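Local coordinates for protein dihydroorotase (Agrobacterium tumefaciens, PDB 2OGJ) that hydrolyses the acetyl ester of (R)-mandelate in vitro, and acetyl glycolate less efficiently, as a zinc-dependent member of the amidohydrolase superfamily, at residues A[232-245]-A[274-286]. Residues are numbered along the deposited sequence; the frame is centred on the assembly and turned at random.
Sequences CFNGKSGSSIMEDE and VAEAAIARGLLPF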
ATOM      1  N   CYS A 232     -19.666  20.746  12.998  1.00 42.31           N
ATOM      2  CA  CYS A 232     -20.330  20.308  14.230  1.00 44.56           C
ATOM      3  C   CYS A 232     -21.770  19.839  14.074  1.00 46.06           C
ATOM      4  O   CYS A 232     -22.200  18.908  14.764  1.00 45.84           O
ATOM      5  CB  CYS A 232     -20.292  21.430  15.271  1.00 43.83           C
ATOM      6  SG  CYS A 232     -21.303  22.829  14.814  1.00 43.85           S
ATOM      7  N   PHE A 233     -22.516  20.481  13.173  1.00 47.71           N
ATOM      8  CA  PHE A 233     -23.924  20.142  12.966  1.00 47.83           C
ATOM      9  C   PHE A 233     -24.266  19.533  11.625  1.00 47.70           C
ATOM     10  O   PHE A 233     -25.331  19.815  11.061  1.00 49.23           O
ATOM     11  CB  PHE A 233     -24.802  21.377  13.203  1.00 47.39           C
ATOM     12  CG  PHE A 233     -24.764  21.870  14.616  1.00 48.38           C
ATOM     13  CD1 PHE A 233     -24.478  20.994  15.656  1.00 47.62           C
ATOM     14  CD2 PHE A 233     -25.027  23.201  14.911  1.00 50.18           C
ATOM     15  CE1 PHE A 233     -24.453  21.434  16.964  1.00 49.45           C
ATOM     16  CE2 PHE A 233     -25.005  23.656  16.235  1.00 50.66           C
ATOM     17  CZ  PHE A 233     -24.716  22.768  17.260  1.00 49.36           C
ATOM     18  N   ASN A 234     -23.375  18.694  11.111  1.00 46.62           N
ATOM     19  CA  ASN A 234     -23.636  18.059   9.837  1.00 46.77           C
ATOM     20  C   ASN A 234     -24.730  17.047  10.087  1.00 46.53           C
ATOM     21  O   ASN A 234     -24.853  16.507  11.183  1.00 45.62           O
ATOM     22  CB  ASN A 234     -22.390  17.347   9.298  1.00 47.70           C
ATOM     23  CG  ASN A 234     -22.103  16.045  10.022  1.00 46.43           C
ATOM     24  OD1 ASN A 234     -21.435  16.030  11.055  1.00 46.59           O
ATOM     25  ND2 ASN A 234     -22.627  14.944   9.488  1.00 45.36           N
ATOM     26  N   GLY A 235     -25.529  16.805   9.060  1.00 47.55           N
ATOM     27  CA  GLY A 235     -26.618  15.853   9.163  1.00 48.17           C
ATOM     28  C   GLY A 235     -26.392  14.649   8.265  1.00 49.57           C
ATOM     29  O   GLY A 235     -27.300  14.198   7.563  1.00 49.90           O
ATOM     30  N   LYS A 236     -25.166  14.139   8.273  1.00 50.70           N
ATOM     31  CA  LYS A 236     -24.836  12.974   7.469  1.00 52.07           C
ATOM     32  C   LYS A 236     -24.738  11.699   8.328  1.00 52.64           C
ATOM     33  O   LYS A 236     -24.225  11.731   9.457  1.00 52.02           O
ATOM     34  CB  LYS A 236     -23.518  13.210   6.737  1.00 51.46           C
ATOM     35  CG  LYS A 236     -23.558  14.367   5.768  1.00 51.66           C
ATOM     36  CD  LYS A 236     -24.613  14.192   4.682  1.00 51.83           C
ATOM     37  CE  LYS A 236     -24.552  15.323   3.657  1.00 50.83           C
ATOM     38  NZ  LYS A 236     -25.576  15.194   2.591  1.00 51.56           N
ATOM     39  N   SER A 237     -25.231  10.586   7.779  1.00 52.44           N
ATOM     40  CA  SER A 237     -25.207   9.292   8.457  1.00 52.82           C
ATOM     41  C   SER A 237     -23.786   8.894   8.863  1.00 52.25           C
ATOM     42  O   SER A 237     -22.887   8.834   8.026  1.00 51.99           O
ATOM     43  CB  SER A 237     -25.791   8.200   7.544  1.00 54.18           C
ATOM     44  OG  SER A 237     -27.172   8.390   7.255  1.00 54.96           O
ATOM     45  N   GLY A 238     -23.590   8.614  10.146  1.00 51.57           N
ATOM     46  CA  GLY A 238     -22.276   8.224  10.613  1.00 51.87           C
ATOM     47  C   GLY A 238     -21.470   9.380  11.175  1.00 53.24           C
ATOM     48  O   GLY A 238     -20.341   9.199  11.651  1.00 53.95           O
ATOM     49  N   SER A 239     -22.043  10.581  11.136  1.00 53.89           N
ATOM     50  CA  SER A 239     -21.337  11.758  11.644  1.00 52.98           C
ATOM     51  C   SER A 239     -22.256  12.744  12.350  1.00 51.43           C
ATOM     52  O   SER A 239     -21.793  13.637  13.040  1.00 50.16           O
ATOM     53  CB  SER A 239     -20.581  12.459  10.496  1.00 52.15           C
ATOM     54  OG  SER A 239     -21.260  12.325   9.246  1.00 53.22           O
ATOM     55  N   SER A 240     -23.559  12.562  12.188  1.00 52.21           N
ATOM     56  CA  SER A 240     -24.551  13.446  12.798  1.00 54.08           C
ATOM     57  C   SER A 240     -24.688  13.246  14.304  1.00 55.82           C
ATOM     58  O   SER A 240     -24.806  12.120  14.775  1.00 56.77           O
ATOM     59  CB  SER A 240     -25.913  13.230  12.137  1.00 51.13           C
ATOM     60  OG  SER A 240     -26.941  13.814  12.912  1.00 50.93           O
ATOM     61  N   ILE A 241     -24.681  14.336  15.062  1.00 57.36           N
ATOM     62  CA  ILE A 241     -24.818  14.228  16.506  1.00 60.61           C
ATOM     63  C   ILE A 241     -26.256  13.937  16.920  1.00 63.52           C
ATOM     64  O   ILE A 241     -26.540  13.782  18.104  1.00 64.72           O
ATOM     65  CB  ILE A 241     -24.378  15.523  17.222  1.00 60.38           C
ATOM     66  CG1 ILE A 241     -25.341  16.674  16.874  1.00 58.67           C
ATOM     67  CG2 ILE A 241     -22.943  15.845  16.835  1.00 60.26           C
ATOM     68  CD1 ILE A 241     -25.179  17.918  17.727  1.00 54.70           C
HETATM   69  N   MSE A 242     -27.165  13.856  15.952  1.00 65.80           N
HETATM   70  CA  MSE A 242     -28.564  13.606  16.276  1.00 67.43           C
HETATM   71  C   MSE A 242     -28.996  12.152  16.061  1.00 68.48           C
HETATM   72  O   MSE A 242     -30.070  11.745  16.510  1.00 69.82           O
HETATM   73  CB  MSE A 242     -29.459  14.576  15.488  1.00 69.39           C
HETATM   74  CG  MSE A 242     -30.513  15.319  16.338  1.00 70.71           C
HETATM   75 SE   MSE A 242     -29.929  15.867  17.979  1.00 91.43          SE
HETATM   76  CE  MSE A 242     -28.595  16.928  17.531  1.00 72.97           C
ATOM     77  N   GLU A 243     -28.154  11.363  15.399  1.00 68.56           N
ATOM     78  CA  GLU A 243     -28.444   9.949  15.149  1.00 68.74           C
ATOM     79  C   GLU A 243     -27.896   9.040  16.264  1.00 68.75           C
ATOM     80  O   GLU A 243     -28.257   7.867  16.367  1.00 69.12           O
ATOM     81  CB  GLU A 243     -27.839   9.528  13.809  1.00 68.25           C
ATOM     82  CG  GLU A 243     -26.441  10.091  13.592  1.00 69.14           C
ATOM     83  CD  GLU A 243     -25.635   9.356  12.540  1.00 68.95           C
ATOM     84  OE1 GLU A 243     -26.215   8.919  11.519  1.00 68.85           O
ATOM     85  OE2 GLU A 243     -24.404   9.236  12.739  1.00 68.22           O
ATOM     86  N   ASP A 244     -27.025   9.597  17.096  1.00 69.52           N
ATOM     87  CA  ASP A 244     -26.404   8.851  18.187  1.00 69.58           C
ATOM     88  C   ASP A 244     -26.445   9.656  19.481  1.00 69.66           C
ATOM     89  O   ASP A 244     -25.659  10.589  19.659  1.00 69.94           O
ATOM     90  CB  ASP A 244     -24.947   8.545  17.830  1.00 69.42           C
ATOM     91  CG  ASP A 244     -24.276   7.606  18.817  1.00 70.63           C
ATOM     92  OD1 ASP A 244     -24.679   7.566  20.001  1.00 70.02           O
ATOM     93  OD2 ASP A 244     -23.321   6.911  18.399  1.00 72.49           O
ATOM     94  N   GLU A 245     -27.352   9.292  20.383  1.00 69.69           N
ATOM     95  CA  GLU A 245     -27.472   9.995  21.660  1.00 70.30           C
ATOM     96  C   GLU A 245     -26.172   9.976  22.455  1.00 68.59           C
ATOM     97  O   GLU A 245     -25.919  10.875  23.249  1.00 68.24           O
ATOM     98  CB  GLU A 245     -28.599   9.390  22.506  1.00 72.98           C
ATOM     99  CG  GLU A 245     -29.989   9.865  22.119  1.00 76.77           C
ATOM    100  CD  GLU A 245     -30.278  11.276  22.602  1.00 78.75           C
ATOM    101  OE1 GLU A 245     -31.281  11.858  22.141  1.00 78.88           O
ATOM    102  OE2 GLU A 245     -29.513  11.799  23.450  1.00 80.70           O
ATOM    103  N   VAL A 274     -30.490  19.046  12.274  1.00 49.50           N
ATOM    104  CA  VAL A 274     -29.518  18.779  13.329  1.00 49.88           C
ATOM    105  C   VAL A 274     -29.383  20.002  14.223  1.00 50.27           C
ATOM    106  O   VAL A 274     -29.459  19.893  15.445  1.00 49.72           O
ATOM    107  CB  VAL A 274     -28.123  18.425  12.765  1.00 50.85           C
ATOM    108  CG1 VAL A 274     -27.095  18.442  13.881  1.00 49.49           C
ATOM    109  CG2 VAL A 274     -28.159  17.050  12.115  1.00 48.54           C
ATOM    110  N   ALA A 275     -29.202  21.168  13.612  1.00 52.49           N
ATOM    111  CA  ALA A 275     -29.046  22.422  14.348  1.00 53.68           C
ATOM    112  C   ALA A 275     -30.258  22.789  15.193  1.00 54.43           C
ATOM    113  O   ALA A 275     -30.114  23.308  16.300  1.00 52.99           O
ATOM    114  CB  ALA A 275     -28.730  23.558  13.378  1.00 54.48           C
ATOM    115  N   GLU A 276     -31.447  22.532  14.665  1.00 58.24           N
ATOM    116  CA  GLU A 276     -32.673  22.856  15.382  1.00 60.23           C
ATOM    117  C   GLU A 276     -32.687  22.061  16.665  1.00 61.14           C
ATOM    118  O   GLU A 276     -32.759  22.610  17.763  1.00 61.70           O
ATOM    119  CB  GLU A 276     -33.902  22.493  14.548  1.00 63.45           C
ATOM    120  CG  GLU A 276     -35.099  23.392  14.802  1.00 68.11           C
ATOM    121  CD  GLU A 276     -36.402  22.826  14.260  1.00 69.60           C
ATOM    122  OE1 GLU A 276     -36.432  22.390  13.084  1.00 69.69           O
ATOM    123  OE2 GLU A 276     -37.407  22.827  15.010  1.00 70.05           O
ATOM    124  N   ALA A 277     -32.599  20.753  16.514  1.00 61.23           N
ATOM    125  CA  ALA A 277     -32.591  19.866  17.658  1.00 57.70           C
ATOM    126  C   ALA A 277     -31.488  20.227  18.659  1.00 56.98           C
ATOM    127  O   ALA A 277     -31.688  20.177  19.873  1.00 54.64           O
ATOM    128  CB  ALA A 277     -32.428  18.441  17.185  1.00 57.62           C
ATOM    129  N   ALA A 278     -30.320  20.595  18.152  1.00 61.23           N
ATOM    130  CA  ALA A 278     -29.212  20.946  19.015  1.00 57.70           C
ATOM    131  C   ALA A 278     -29.527  22.175  19.856  1.00 56.98           C
ATOM    132  O   ALA A 278     -29.361  22.169  21.080  1.00 54.64           O
ATOM    133  CB  ALA A 278     -27.965  21.188  18.185  1.00 57.62           C
ATOM    134  N   ILE A 279     -29.987  23.231  19.191  1.00 57.10           N
ATOM    135  CA  ILE A 279     -30.300  24.483  19.871  1.00 56.65           C
ATOM    136  C   ILE A 279     -31.473  24.366  20.847  1.00 55.62           C
ATOM    137  O   ILE A 279     -31.478  25.013  21.899  1.00 54.37           O
ATOM    138  CB  ILE A 279     -30.541  25.612  18.838  1.00 56.00           C
ATOM    139  CG1 ILE A 279     -29.241  25.867  18.070  1.00 54.67           C
ATOM    140  CG2 ILE A 279     -30.979  26.903  19.530  1.00 55.31           C
ATOM    141  CD1 ILE A 279     -29.403  26.664  16.777  1.00 61.17           C
ATOM    142  N   ALA A 280     -32.456  23.538  20.513  1.00 54.44           N
ATOM    143  CA  ALA A 280     -33.593  23.346  21.415  1.00 54.30           C
ATOM    144  C   ALA A 280     -33.143  22.664  22.718  1.00 54.16           C
ATOM    145  O   ALA A 280     -33.780  22.810  23.759  1.00 53.67           O
ATOM    146  CB  ALA A 280     -34.674  22.511  20.735  1.00 54.07           C
ATOM    147  N   ARG A 281     -32.043  21.916  22.649  1.00 54.68           N
ATOM    148  CA  ARG A 281     -31.509  21.231  23.823  1.00 54.73           C
ATOM    149  C   ARG A 281     -30.407  22.049  24.483  1.00 54.33           C
ATOM    150  O   ARG A 281     -29.660  21.528  25.321  1.00 54.94           O
ATOM    151  CB  ARG A 281     -30.943  19.855  23.456  1.00 57.34           C
ATOM    152  CG  ARG A 281     -31.966  18.822  22.985  1.00 59.28           C
ATOM    153  CD  ARG A 281     -31.650  17.477  23.639  1.00 62.55           C
ATOM    154  NE  ARG A 281     -31.456  16.378  22.694  1.00 64.79           N
ATOM    155  CZ  ARG A 281     -30.730  15.293  22.966  1.00 67.09           C
ATOM    156  NH1 ARG A 281     -30.133  15.174  24.149  1.00 67.37           N
ATOM    157  NH2 ARG A 281     -30.601  14.327  22.063  1.00 66.57           N
ATOM    158  N   GLY A 282     -30.302  23.317  24.094  1.00 53.18           N
ATOM    159  CA  GLY A 282     -29.300  24.194  24.672  1.00 52.53           C
ATOM    160  C   GLY A 282     -27.904  24.118  24.071  1.00 53.69           C
ATOM    161  O   GLY A 282     -26.999  24.808  24.552  1.00 53.51           O
ATOM    162  N   LEU A 283     -27.668  23.209  23.030  1.00 54.29           N
ATOM    163  CA  LEU A 283     -26.330  23.164  22.440  1.00 54.11           C
ATOM    164  C   LEU A 283     -26.195  24.126  21.268  1.00 54.60           C
ATOM    165  O   LEU A 283     -26.746  23.910  20.179  1.00 55.07           O
ATOM    166  CB  LEU A 283     -25.960  21.746  21.981  1.00 53.04           C
ATOM    167  CG  LEU A 283     -24.494  21.555  21.543  1.00 50.80           C
ATOM    168  CD1 LEU A 283     -23.545  22.038  22.646  1.00 46.55           C
ATOM    169  CD2 LEU A 283     -24.238  20.075  21.209  1.00 50.52           C
ATOM    170  N   LEU A 284     -25.465  25.206  21.512  1.00 53.65           N
ATOM    171  CA  LEU A 284     -25.226  26.217  20.496  1.00 51.82           C
ATOM    172  C   LEU A 284     -23.846  26.062  19.875  1.00 50.00           C
ATOM    173  O   LEU A 284     -22.922  25.503  20.488  1.00 50.75           O
ATOM    174  CB  LEU A 284     -25.317  27.611  21.113  1.00 51.47           C
ATOM    175  CG  LEU A 284     -26.646  28.339  21.005  1.00 51.61           C
ATOM    176  CD1 LEU A 284     -27.775  27.452  21.491  1.00 51.58           C
ATOM    177  CD2 LEU A 284     -26.546  29.613  21.799  1.00 49.86           C
ATOM    178  N   PRO A 285     -23.691  26.523  18.633  1.00 46.77           N
ATOM    179  CA  PRO A 285     -22.357  26.384  18.061  1.00 45.59           C
ATOM    180  C   PRO A 285     -21.519  27.528  18.639  1.00 43.44           C
ATOM    181  O   PRO A 285     -22.038  28.611  18.911  1.00 42.91           O
ATOM    182  CB  PRO A 285     -22.613  26.506  16.558  1.00 45.27           C
ATOM    183  CG  PRO A 285     -23.801  27.399  16.489  1.00 46.33           C
ATOM    184  CD  PRO A 285     -24.679  26.862  17.601  1.00 46.32           C
ATOM    185  N   PHE A 286     -20.237  27.275  18.865  1.00 42.24           N
ATOM    186  CA  PHE A 286     -19.344  28.293  19.412  1.00 43.21           C
ATOM    187  C   PHE A 286     -19.100  29.406  18.388  1.00 41.56           C
ATOM    188  O   PHE A 286     -19.027  30.586  18.733  1.00 41.46           O
ATOM    189  CB  PHE A 286     -18.001  27.670  19.803  1.00 44.09           C
ATOM    190  CG  PHE A 286     -17.023  28.657  20.367  1.00 46.17           C
ATOM    191  CD1 PHE A 286     -17.110  29.055  21.704  1.00 45.63           C
ATOM    192  CD2 PHE A 286     -16.015  29.194  19.568  1.00 45.27           C
ATOM    193  CE1 PHE A 286     -16.207  29.974  22.240  1.00 43.81           C
ATOM    194  CE2 PHE A 286     -15.110  30.115  20.096  1.00 45.80           C
ATOM    195  CZ  PHE A 286     -15.209  30.503  21.442  1.00 45.60           C
TER
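The F233 ring lies against the flank of helix 272-280 and the turn after it, with A278 over one face, its CB 4.1 Å from the centroid of the F233 ring in a CH-pi contact. P285 meets the ring edge, CD to F233 CE2 at 3.5 Å, the two side chains crossing at about a right angle. C232 SG covers the opposite face, 3.6 Å above the plane of the F233 ring and over its centre. V274 CG1, anti to the backbone N (chi1 168°), packs on F233 CB and I241 CG1, while V274 CG2 lies 3.5 Å from G235 CA. Farther out, selenomethionine M242 bends at chi2 and chi3, which lays its SE 3.7 Å from A277 CB and turns CE toward the V274 carbonyl. S240 OG accepts the M242 N-H at 3.0 Å, an ST turn at the first residue of the type I beta turn S240 to E243. At the solvent edge, E245 OE1 and R281 NH2 form a salt bridge of 2.6 Å, carboxylate and guanidinium planes 27° apart; R281 also makes a cation-pi contact with F248. A Schellman motif with G282 as C-prime ends helix 272-280 and turns the chain toward L283 and P285. The contact thus joins the loop at the C-terminal, metal-binding end of strand 228-230, just beyond zinc ligand H231, to an outer helix one beta-alpha unit further along the amidohydrolase TIM barrel.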